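Local coordinates for iron transport multicopper oxidase FET3 (Saccharomyces cerevisiae, PDB 1ZPU), which oxidises ferrous to ferric iron with molecular oxygen, using four bound copper ions, for high-affinity iron uptake by the yeast cell, at residues A[437-442]-A[447-452]; A[318-323]-A[473-478]. All coordinates share one frame; numbering follows the deposited sequence.

Contact 1: A[437-442]-A[447-452]; sequences DTLYVR and FVIRFK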
ATOM      1  N   ASP A 437       8.531  -2.257   1.957  1.00 69.49           N
ATOM      2  CA  ASP A 437       7.758  -1.036   2.170  1.00 69.69           C
ATOM      3  C   ASP A 437       6.412  -1.284   2.840  1.00 69.67           C
ATOM      4  O   ASP A 437       5.726  -0.349   3.240  1.00 69.84           O
ATOM      5  CB  ASP A 437       7.622  -0.212   0.880  1.00 69.97           C
ATOM      6  CG  ASP A 437       6.849  -0.936  -0.208  1.00 71.09           C
ATOM      7  OD1 ASP A 437       7.381  -0.981  -1.341  1.00 72.34           O
ATOM      8  OD2 ASP A 437       5.721  -1.439   0.058  1.00 70.33           O
ATOM      9  N   THR A 438       6.041  -2.549   2.978  1.00 69.57           N
ATOM     10  CA  THR A 438       4.743  -2.878   3.536  1.00 69.28           C
ATOM     11  C   THR A 438       4.897  -4.139   4.373  1.00 69.03           C
ATOM     12  O   THR A 438       5.437  -5.133   3.910  1.00 68.72           O
ATOM     13  CB  THR A 438       3.691  -3.040   2.408  1.00 69.60           C
ATOM     14  OG1 THR A 438       3.746  -1.890   1.541  1.00 70.06           O
ATOM     15  CG2 THR A 438       2.282  -3.201   2.967  1.00 69.02           C
ATOM     16  N   LEU A 439       4.412  -4.065   5.610  1.00 68.97           N
ATOM     17  CA  LEU A 439       4.650  -5.072   6.630  1.00 68.79           C
ATOM     18  C   LEU A 439       3.423  -5.188   7.515  1.00 68.89           C
ATOM     19  O   LEU A 439       2.862  -4.185   7.900  1.00 69.23           O
ATOM     20  CB  LEU A 439       5.851  -4.657   7.486  1.00 68.40           C
ATOM     21  CG  LEU A 439       6.287  -5.560   8.641  1.00 68.13           C
ATOM     22  CD1 LEU A 439       7.201  -6.694   8.155  1.00 67.72           C
ATOM     23  CD2 LEU A 439       6.954  -4.744   9.745  1.00 66.50           C
ATOM     24  N   TYR A 440       3.018  -6.412   7.842  1.00 69.03           N
ATOM     25  CA  TYR A 440       1.886  -6.629   8.730  1.00 69.01           C
ATOM     26  C   TYR A 440       2.294  -6.836  10.197  1.00 69.19           C
ATOM     27  O   TYR A 440       3.299  -7.489  10.480  1.00 69.23           O
ATOM     28  CB  TYR A 440       1.010  -7.802   8.242  1.00 69.07           C
ATOM     29  CG  TYR A 440       1.623  -9.205   8.292  1.00 68.93           C
ATOM     30  CD1 TYR A 440       1.684  -9.919   9.485  1.00 69.63           C
ATOM     31  CD2 TYR A 440       2.098  -9.822   7.145  1.00 68.39           C
ATOM     32  CE1 TYR A 440       2.229 -11.202   9.539  1.00 69.61           C
ATOM     33  CE2 TYR A 440       2.624 -11.094   7.176  1.00 68.32           C
ATOM     34  CZ  TYR A 440       2.695 -11.786   8.380  1.00 69.29           C
ATOM     35  OH  TYR A 440       3.222 -13.065   8.439  1.00 68.95           O
ATOM     36  N   VAL A 441       1.516  -6.261  11.117  1.00 69.17           N
ATOM     37  CA  VAL A 441       1.495  -6.707  12.509  1.00 69.01           C
ATOM     38  C   VAL A 441       0.500  -7.831  12.641  1.00 69.15           C
ATOM     39  O   VAL A 441      -0.580  -7.792  12.031  1.00 69.37           O
ATOM     40  CB  VAL A 441       0.952  -5.670  13.499  1.00 69.01           C
ATOM     41  CG1 VAL A 441       1.988  -5.331  14.554  1.00 69.30           C
ATOM     42  CG2 VAL A 441       0.354  -4.460  12.797  1.00 69.01           C
ATOM     43  N   ARG A 442       0.841  -8.805  13.476  1.00 69.04           N
ATOM     44  CA  ARG A 442      -0.072  -9.880  13.782  1.00 68.83           C
ATOM     45  C   ARG A 442      -1.091  -9.405  14.819  1.00 68.83           C
ATOM     46  O   ARG A 442      -0.876  -8.384  15.481  1.00 68.49           O
ATOM     47  CB  ARG A 442       0.703 -11.126  14.231  1.00 68.77           C
ATOM     48  CG  ARG A 442       1.449 -11.792  13.078  1.00 68.46           C
ATOM     49  CD  ARG A 442       2.307 -12.957  13.523  1.00 68.62           C
ATOM     50  NE  ARG A 442       3.067 -13.517  12.403  1.00 68.54           N
ATOM     51  CZ  ARG A 442       4.389 -13.428  12.253  1.00 67.91           C
ATOM     52  NH1 ARG A 442       5.139 -12.806  13.151  1.00 67.31           N
ATOM     53  NH2 ARG A 442       4.965 -13.971  11.188  1.00 67.99           N
ATOM     54  N   PHE A 447       5.489  -4.671  16.108  1.00 68.99           N
ATOM     55  CA  PHE A 447       6.669  -4.706  15.266  1.00 68.97           C
ATOM     56  C   PHE A 447       7.544  -3.482  15.461  1.00 69.02           C
ATOM     57  O   PHE A 447       7.108  -2.479  16.037  1.00 69.02           O
ATOM     58  CB  PHE A 447       6.340  -4.992  13.787  1.00 68.90           C
ATOM     59  CG  PHE A 447       5.695  -3.850  13.024  1.00 69.29           C
ATOM     60  CD1 PHE A 447       4.591  -4.096  12.213  1.00 69.97           C
ATOM     61  CD2 PHE A 447       6.218  -2.563  13.045  1.00 69.60           C
ATOM     62  CE1 PHE A 447       3.996  -3.076  11.460  1.00 69.98           C
ATOM     63  CE2 PHE A 447       5.625  -1.538  12.308  1.00 69.90           C
ATOM     64  CZ  PHE A 447       4.516  -1.800  11.508  1.00 69.79           C
ATOM     65  N   VAL A 448       8.793  -3.592  15.017  1.00 68.99           N
ATOM     66  CA  VAL A 448       9.744  -2.494  15.084  1.00 68.73           C
ATOM     67  C   VAL A 448      10.482  -2.418  13.758  1.00 68.81           C
ATOM     68  O   VAL A 448      11.053  -3.407  13.286  1.00 68.91           O
ATOM     69  CB  VAL A 448      10.754  -2.648  16.247  1.00 68.62           C
ATOM     70  CG1 VAL A 448      11.635  -1.423  16.348  1.00 68.58           C
ATOM     71  CG2 VAL A 448      10.048  -2.854  17.557  1.00 68.12           C
ATOM     72  N   ILE A 449      10.443  -1.236  13.157  1.00 68.78           N
ATOM     73  CA  ILE A 449      11.135  -0.979  11.907  1.00 68.76           C
ATOM     74  C   ILE A 449      12.086   0.184  12.082  1.00 68.90           C
ATOM     75  O   ILE A 449      11.854   1.058  12.917  1.00 69.12           O
ATOM     76  CB  ILE A 449      10.161  -0.676  10.752  1.00 68.64           C
ATOM     77  CG1 ILE A 449       9.251   0.508  11.106  1.00 68.78           C
ATOM     78  CG2 ILE A 449       9.345  -1.900  10.422  1.00 68.12           C
ATOM     79  CD1 ILE A 449       8.442   1.034   9.925  1.00 69.24           C
ATOM     80  N   ARG A 450      13.161   0.178  11.298  1.00 69.05           N
ATOM     81  CA  ARG A 450      14.152   1.248  11.312  1.00 68.96           C
ATOM     82  C   ARG A 450      14.535   1.665   9.903  1.00 69.02           C
ATOM     83  O   ARG A 450      14.610   0.833   8.993  1.00 69.02           O
ATOM     84  CB  ARG A 450      15.403   0.819  12.075  1.00 68.90           C
ATOM     85  CG  ARG A 450      15.244   0.867  13.564  1.00 68.65           C
ATOM     86  CD  ARG A 450      16.572   0.673  14.225  1.00 68.82           C
ATOM     87  NE  ARG A 450      16.391   0.025  15.513  1.00 69.11           N
ATOM     88  CZ  ARG A 450      17.368  -0.490  16.244  1.00 69.32           C
ATOM     89  NH1 ARG A 450      18.624  -0.433  15.826  1.00 69.68           N
ATOM     90  NH2 ARG A 450      17.081  -1.065  17.399  1.00 69.38           N
ATOM     91  N   PHE A 451      14.779   2.964   9.742  1.00 69.00           N
ATOM     92  CA  PHE A 451      15.234   3.532   8.474  1.00 69.01           C
ATOM     93  C   PHE A 451      15.987   4.834   8.716  1.00 69.07           C
ATOM     94  O   PHE A 451      15.807   5.466   9.751  1.00 69.36           O
ATOM     95  CB  PHE A 451      14.059   3.752   7.501  1.00 68.74           C
ATOM     96  CG  PHE A 451      13.102   4.843   7.921  1.00 68.02           C
ATOM     97  CD1 PHE A 451      13.190   6.112   7.365  1.00 67.66           C
ATOM     98  CD2 PHE A 451      12.106   4.594   8.856  1.00 66.92           C
ATOM     99  CE1 PHE A 451      12.308   7.109   7.744  1.00 67.62           C
ATOM    100  CE2 PHE A 451      11.218   5.584   9.230  1.00 66.65           C
ATOM    101  CZ  PHE A 451      11.317   6.841   8.676  1.00 67.31           C
ATOM    102  N   LYS A 452      16.821   5.226   7.756  1.00 69.07           N
ATOM    103  CA  LYS A 452      17.570   6.476   7.818  1.00 69.00           C
ATOM    104  C   LYS A 452      16.783   7.596   7.148  1.00 68.89           C
ATOM    105  O   LYS A 452      16.266   7.422   6.054  1.00 69.02           O
ATOM    106  CB  LYS A 452      18.915   6.300   7.112  1.00 69.07           C
ATOM    107  CG  LYS A 452      19.944   7.363   7.454  1.00 69.56           C
ATOM    108  CD  LYS A 452      21.133   7.267   6.528  1.00 69.82           C
ATOM    109  CE  LYS A 452      22.225   8.204   6.959  1.00 69.80           C
ATOM    110  NZ  LYS A 452      23.395   8.045   6.067  1.00 70.51           N
TER
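L439 lays its CD2 methyl over one face of the F447 ring, a CH-pi contact inside the third cupredoxin domain, where the two sheets of the Greek-key beta sandwich face each other. Strand 438-441 lies at the margin of one sheet and strand 447-452 belongs to the other, so no hydrogen bond joins the two segments and side-chain packing does most of the joining. The methyl stands 3.7 Å from the ring centroid and 19° off the normal, nearer the CG-CD1 side of the ring. L439 and F447 reach for each other from opposite directions; with chi1 at 179° the leucine's CG points directly away from the backbone N, which sends the branch across to the phenylalanine. V441 crosses F447 at about a right angle, its CG1 3.7 Å from F447 CD1, obliquely to the ring. F394 and L384 also pack on F447, and V441 lies beside H392, a ligand of the type 1 copper. With an alanine in place of F447, the L439 methyl would probably lose its aromatic platform and V441, so close to the copper ligand, part of its packing. Farther along the strand, the same L439 CD2 also meets I449 CG2 at 3.8 Å.

Contact 2: A[318-323]-A[473-478]; sequences ITVDVV and LGLVLV
In I318, CG1 sits anti to the carbonyl carbon (chi1 -57°) and the chain runs on extended, carrying CD1 across to L477. L475 takes a less common course: its CG is tucked between the backbone N and the carbonyl carbon (chi1 58°), and from there CD2 meets V320. Three apolar pairs follow one another along two chain segments that run in nearly opposite directions, 170° apart. At one end, I318 CD1 lies 3.8 Å from L477 CD2, the two side chains passing at a slant. The CB of L477 does not point straight at 318-323, and it is the CD2 methyl that makes the approach. In the middle, a single branch from each residue does the touching, V320 CG1 against L475 CD2 at 3.8 Å. At the far end the geometry changes: V322 and L473 meet at about a right angle, and V322 CG1 is set against both methyls of the leucine, 4.0 Å from L473 CD1 and 4.1 Å from L473 CD2. No hydrogen bond links the segments, and their backbones stay well apart, with the CA atoms of V320 and L475 9.7 Å from each other. F372 helps to close the layer by packing on both I318 and L475, while F336 does so on V320, V322 and L473. L473 reaches beyond this layer, since its side chain comes within about 4 Å of the type 1 copper ion and also lies close to C463 and H392, two of that ion's ligands. This is the face-to-face packing of a cupredoxin beta sandwich, one sheet supplying strand 316-326 and the other strand 474-479, with the type 1 copper site of a multicopper oxidase at the L473 end.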
ATOM      1  N   ILE A 318       9.626   6.651  17.459  1.00 68.75           N
ATOM      2  CA  ILE A 318       8.191   6.906  17.408  1.00 68.71           C
ATOM      3  C   ILE A 318       7.449   5.648  17.898  1.00 68.85           C
ATOM      4  O   ILE A 318       7.537   4.593  17.271  1.00 69.07           O
ATOM      5  CB  ILE A 318       7.749   7.279  15.961  1.00 68.51           C
ATOM      6  CG1 ILE A 318       8.541   8.487  15.460  1.00 68.06           C
ATOM      7  CG2 ILE A 318       6.252   7.539  15.887  1.00 67.91           C
ATOM      8  CD1 ILE A 318       8.465   8.718  13.974  1.00 68.15           C
ATOM      9  N   THR A 319       6.744   5.751  19.023  1.00 68.72           N
ATOM     10  CA  THR A 319       5.955   4.634  19.534  1.00 68.73           C
ATOM     11  C   THR A 319       4.466   4.912  19.359  1.00 68.86           C
ATOM     12  O   THR A 319       3.936   5.878  19.891  1.00 68.94           O
ATOM     13  CB  THR A 319       6.282   4.303  21.013  1.00 68.51           C
ATOM     14  OG1 THR A 319       7.660   3.941  21.122  1.00 69.02           O
ATOM     15  CG2 THR A 319       5.441   3.138  21.520  1.00 68.11           C
ATOM     16  N   VAL A 320       3.793   4.064  18.598  1.00 68.95           N
ATOM     17  CA  VAL A 320       2.368   4.235  18.381  1.00 69.03           C
ATOM     18  C   VAL A 320       1.579   2.978  18.724  1.00 69.15           C
ATOM     19  O   VAL A 320       1.966   1.865  18.363  1.00 69.11           O
ATOM     20  CB  VAL A 320       2.047   4.706  16.935  1.00 69.03           C
ATOM     21  CG1 VAL A 320       2.652   6.074  16.672  1.00 69.08           C
ATOM     22  CG2 VAL A 320       2.544   3.709  15.913  1.00 68.83           C
ATOM     23  N   ASP A 321       0.473   3.169  19.438  1.00 69.38           N
ATOM     24  CA  ASP A 321      -0.464   2.081  19.720  1.00 69.53           C
ATOM     25  C   ASP A 321      -1.632   2.170  18.750  1.00 69.46           C
ATOM     26  O   ASP A 321      -2.143   3.259  18.488  1.00 69.77           O
ATOM     27  CB  ASP A 321      -0.952   2.117  21.171  1.00 69.48           C
ATOM     28  CG  ASP A 321       0.165   1.825  22.179  1.00 70.84           C
ATOM     29  OD1 ASP A 321       1.325   1.587  21.765  1.00 72.77           O
ATOM     30  OD2 ASP A 321      -0.109   1.837  23.397  1.00 71.69           O
ATOM     31  N   VAL A 322      -2.028   1.023  18.208  1.00 69.13           N
ATOM     32  CA  VAL A 322      -3.106   0.948  17.240  1.00 68.99           C
ATOM     33  C   VAL A 322      -4.360   0.377  17.890  1.00 69.11           C
ATOM     34  O   VAL A 322      -4.350  -0.741  18.392  1.00 69.24           O
ATOM     35  CB  VAL A 322      -2.721   0.055  16.057  1.00 68.94           C
ATOM     36  CG1 VAL A 322      -3.896  -0.118  15.118  1.00 69.04           C
ATOM     37  CG2 VAL A 322      -1.520   0.630  15.320  1.00 69.06           C
ATOM     38  N   VAL A 323      -5.440   1.150  17.869  1.00 69.06           N
ATOM     39  CA  VAL A 323      -6.715   0.696  18.394  1.00 69.00           C
ATOM     40  C   VAL A 323      -7.885   1.293  17.605  1.00 69.30           C
ATOM     41  O   VAL A 323      -7.752   2.363  16.996  1.00 69.14           O
ATOM     42  CB  VAL A 323      -6.842   1.006  19.912  1.00 68.97           C
ATOM     43  CG1 VAL A 323      -7.113   2.485  20.164  1.00 68.41           C
ATOM     44  CG2 VAL A 323      -7.916   0.141  20.543  1.00 69.08           C
ATOM     45  N   LEU A 473      -6.325   5.674  10.189  1.00 69.09           N
ATOM     46  CA  LEU A 473      -5.146   4.997  10.731  1.00 68.97           C
ATOM     47  C   LEU A 473      -3.915   5.436   9.972  1.00 69.14           C
ATOM     48  O   LEU A 473      -3.366   4.666   9.182  1.00 69.32           O
ATOM     49  CB  LEU A 473      -5.270   3.480  10.603  1.00 68.77           C
ATOM     50  CG  LEU A 473      -4.943   2.616  11.830  1.00 69.43           C
ATOM     51  CD1 LEU A 473      -4.675   1.166  11.451  1.00 68.83           C
ATOM     52  CD2 LEU A 473      -3.816   3.166  12.706  1.00 69.43           C
ATOM     53  N   GLY A 474      -3.475   6.667  10.206  1.00 69.16           N
ATOM     54  CA  GLY A 474      -2.301   7.197   9.525  1.00 69.03           C
ATOM     55  C   GLY A 474      -1.627   8.333  10.256  1.00 69.04           C
ATOM     56  O   GLY A 474      -2.251   9.021  11.063  1.00 69.35           O
ATOM     57  N   LEU A 475      -0.344   8.517   9.972  1.00 68.87           N
ATOM     58  CA  LEU A 475       0.439   9.611  10.537  1.00 68.78           C
ATOM     59  C   LEU A 475       1.413  10.156   9.502  1.00 68.90           C
ATOM     60  O   LEU A 475       1.731   9.473   8.527  1.00 69.23           O
ATOM     61  CB  LEU A 475       1.176   9.181  11.804  1.00 68.66           C
ATOM     62  CG  LEU A 475       2.161   8.025  11.791  1.00 67.94           C
ATOM     63  CD1 LEU A 475       3.468   8.453  11.187  1.00 67.70           C
ATOM     64  CD2 LEU A 475       2.380   7.624  13.220  1.00 68.00           C
ATOM     65  N   VAL A 476       1.887  11.380   9.717  1.00 68.69           N
ATOM     66  CA  VAL A 476       2.672  12.079   8.709  1.00 68.37           C
ATOM     67  C   VAL A 476       4.108  12.333   9.172  1.00 68.57           C
ATOM     68  O   VAL A 476       4.343  12.883  10.254  1.00 68.68           O
ATOM     69  CB  VAL A 476       2.002  13.411   8.308  1.00 68.23           C
ATOM     70  CG1 VAL A 476       2.830  14.142   7.264  1.00 67.63           C
ATOM     71  CG2 VAL A 476       0.593  13.168   7.809  1.00 67.24           C
ATOM     72  N   LEU A 477       5.062  11.928   8.340  1.00 68.58           N
ATOM     73  CA  LEU A 477       6.479  12.153   8.603  1.00 68.64           C
ATOM     74  C   LEU A 477       7.035  13.265   7.719  1.00 68.85           C
ATOM     75  O   LEU A 477       6.969  13.177   6.499  1.00 69.26           O
ATOM     76  CB  LEU A 477       7.268  10.867   8.364  1.00 68.10           C
ATOM     77  CG  LEU A 477       6.935   9.671   9.256  1.00 68.36           C
ATOM     78  CD1 LEU A 477       7.856   8.527   8.926  1.00 68.50           C
ATOM     79  CD2 LEU A 477       7.048  10.000  10.740  1.00 68.54           C
ATOM     80  N   VAL A 478       7.577  14.308   8.329  1.00 68.78           N
ATOM     81  CA  VAL A 478       8.218  15.374   7.576  1.00 68.68           C
ATOM     82  C   VAL A 478       9.728  15.228   7.759  1.00 68.90           C
ATOM     83  O   VAL A 478      10.267  15.494   8.842  1.00 68.99           O
ATOM     84  CB  VAL A 478       7.727  16.770   8.039  1.00 68.50           C
ATOM     85  CG1 VAL A 478       8.431  17.873   7.275  1.00 68.14           C
ATOM     86  CG2 VAL A 478       6.239  16.888   7.852  1.00 67.89           C
TER

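Overall arrangement
Both contacts are buried and bridge the same two sheets of the third cupredoxin domain: 447-452 and 318-323 lie in one, 437-442 and 473-478 in the other. Their centres are about 12 Å apart, and F451 CZ of contact 1 touches L477 CD1 of contact 2 at 3.9 Å, so the two packing regions adjoin. Contact 1 is built round an aromatic ring, whereas contact 2 is purely aliphatic. In sequence, contact 1 is local and nested inside the long excursion that contact 2 closes. Each comes close to the type 1 copper site at one end, with L473 nearer the metal than V441. D437, beyond the apolar packing, has polar partners, its backbone O bonding to H395, a type 2 copper ligand.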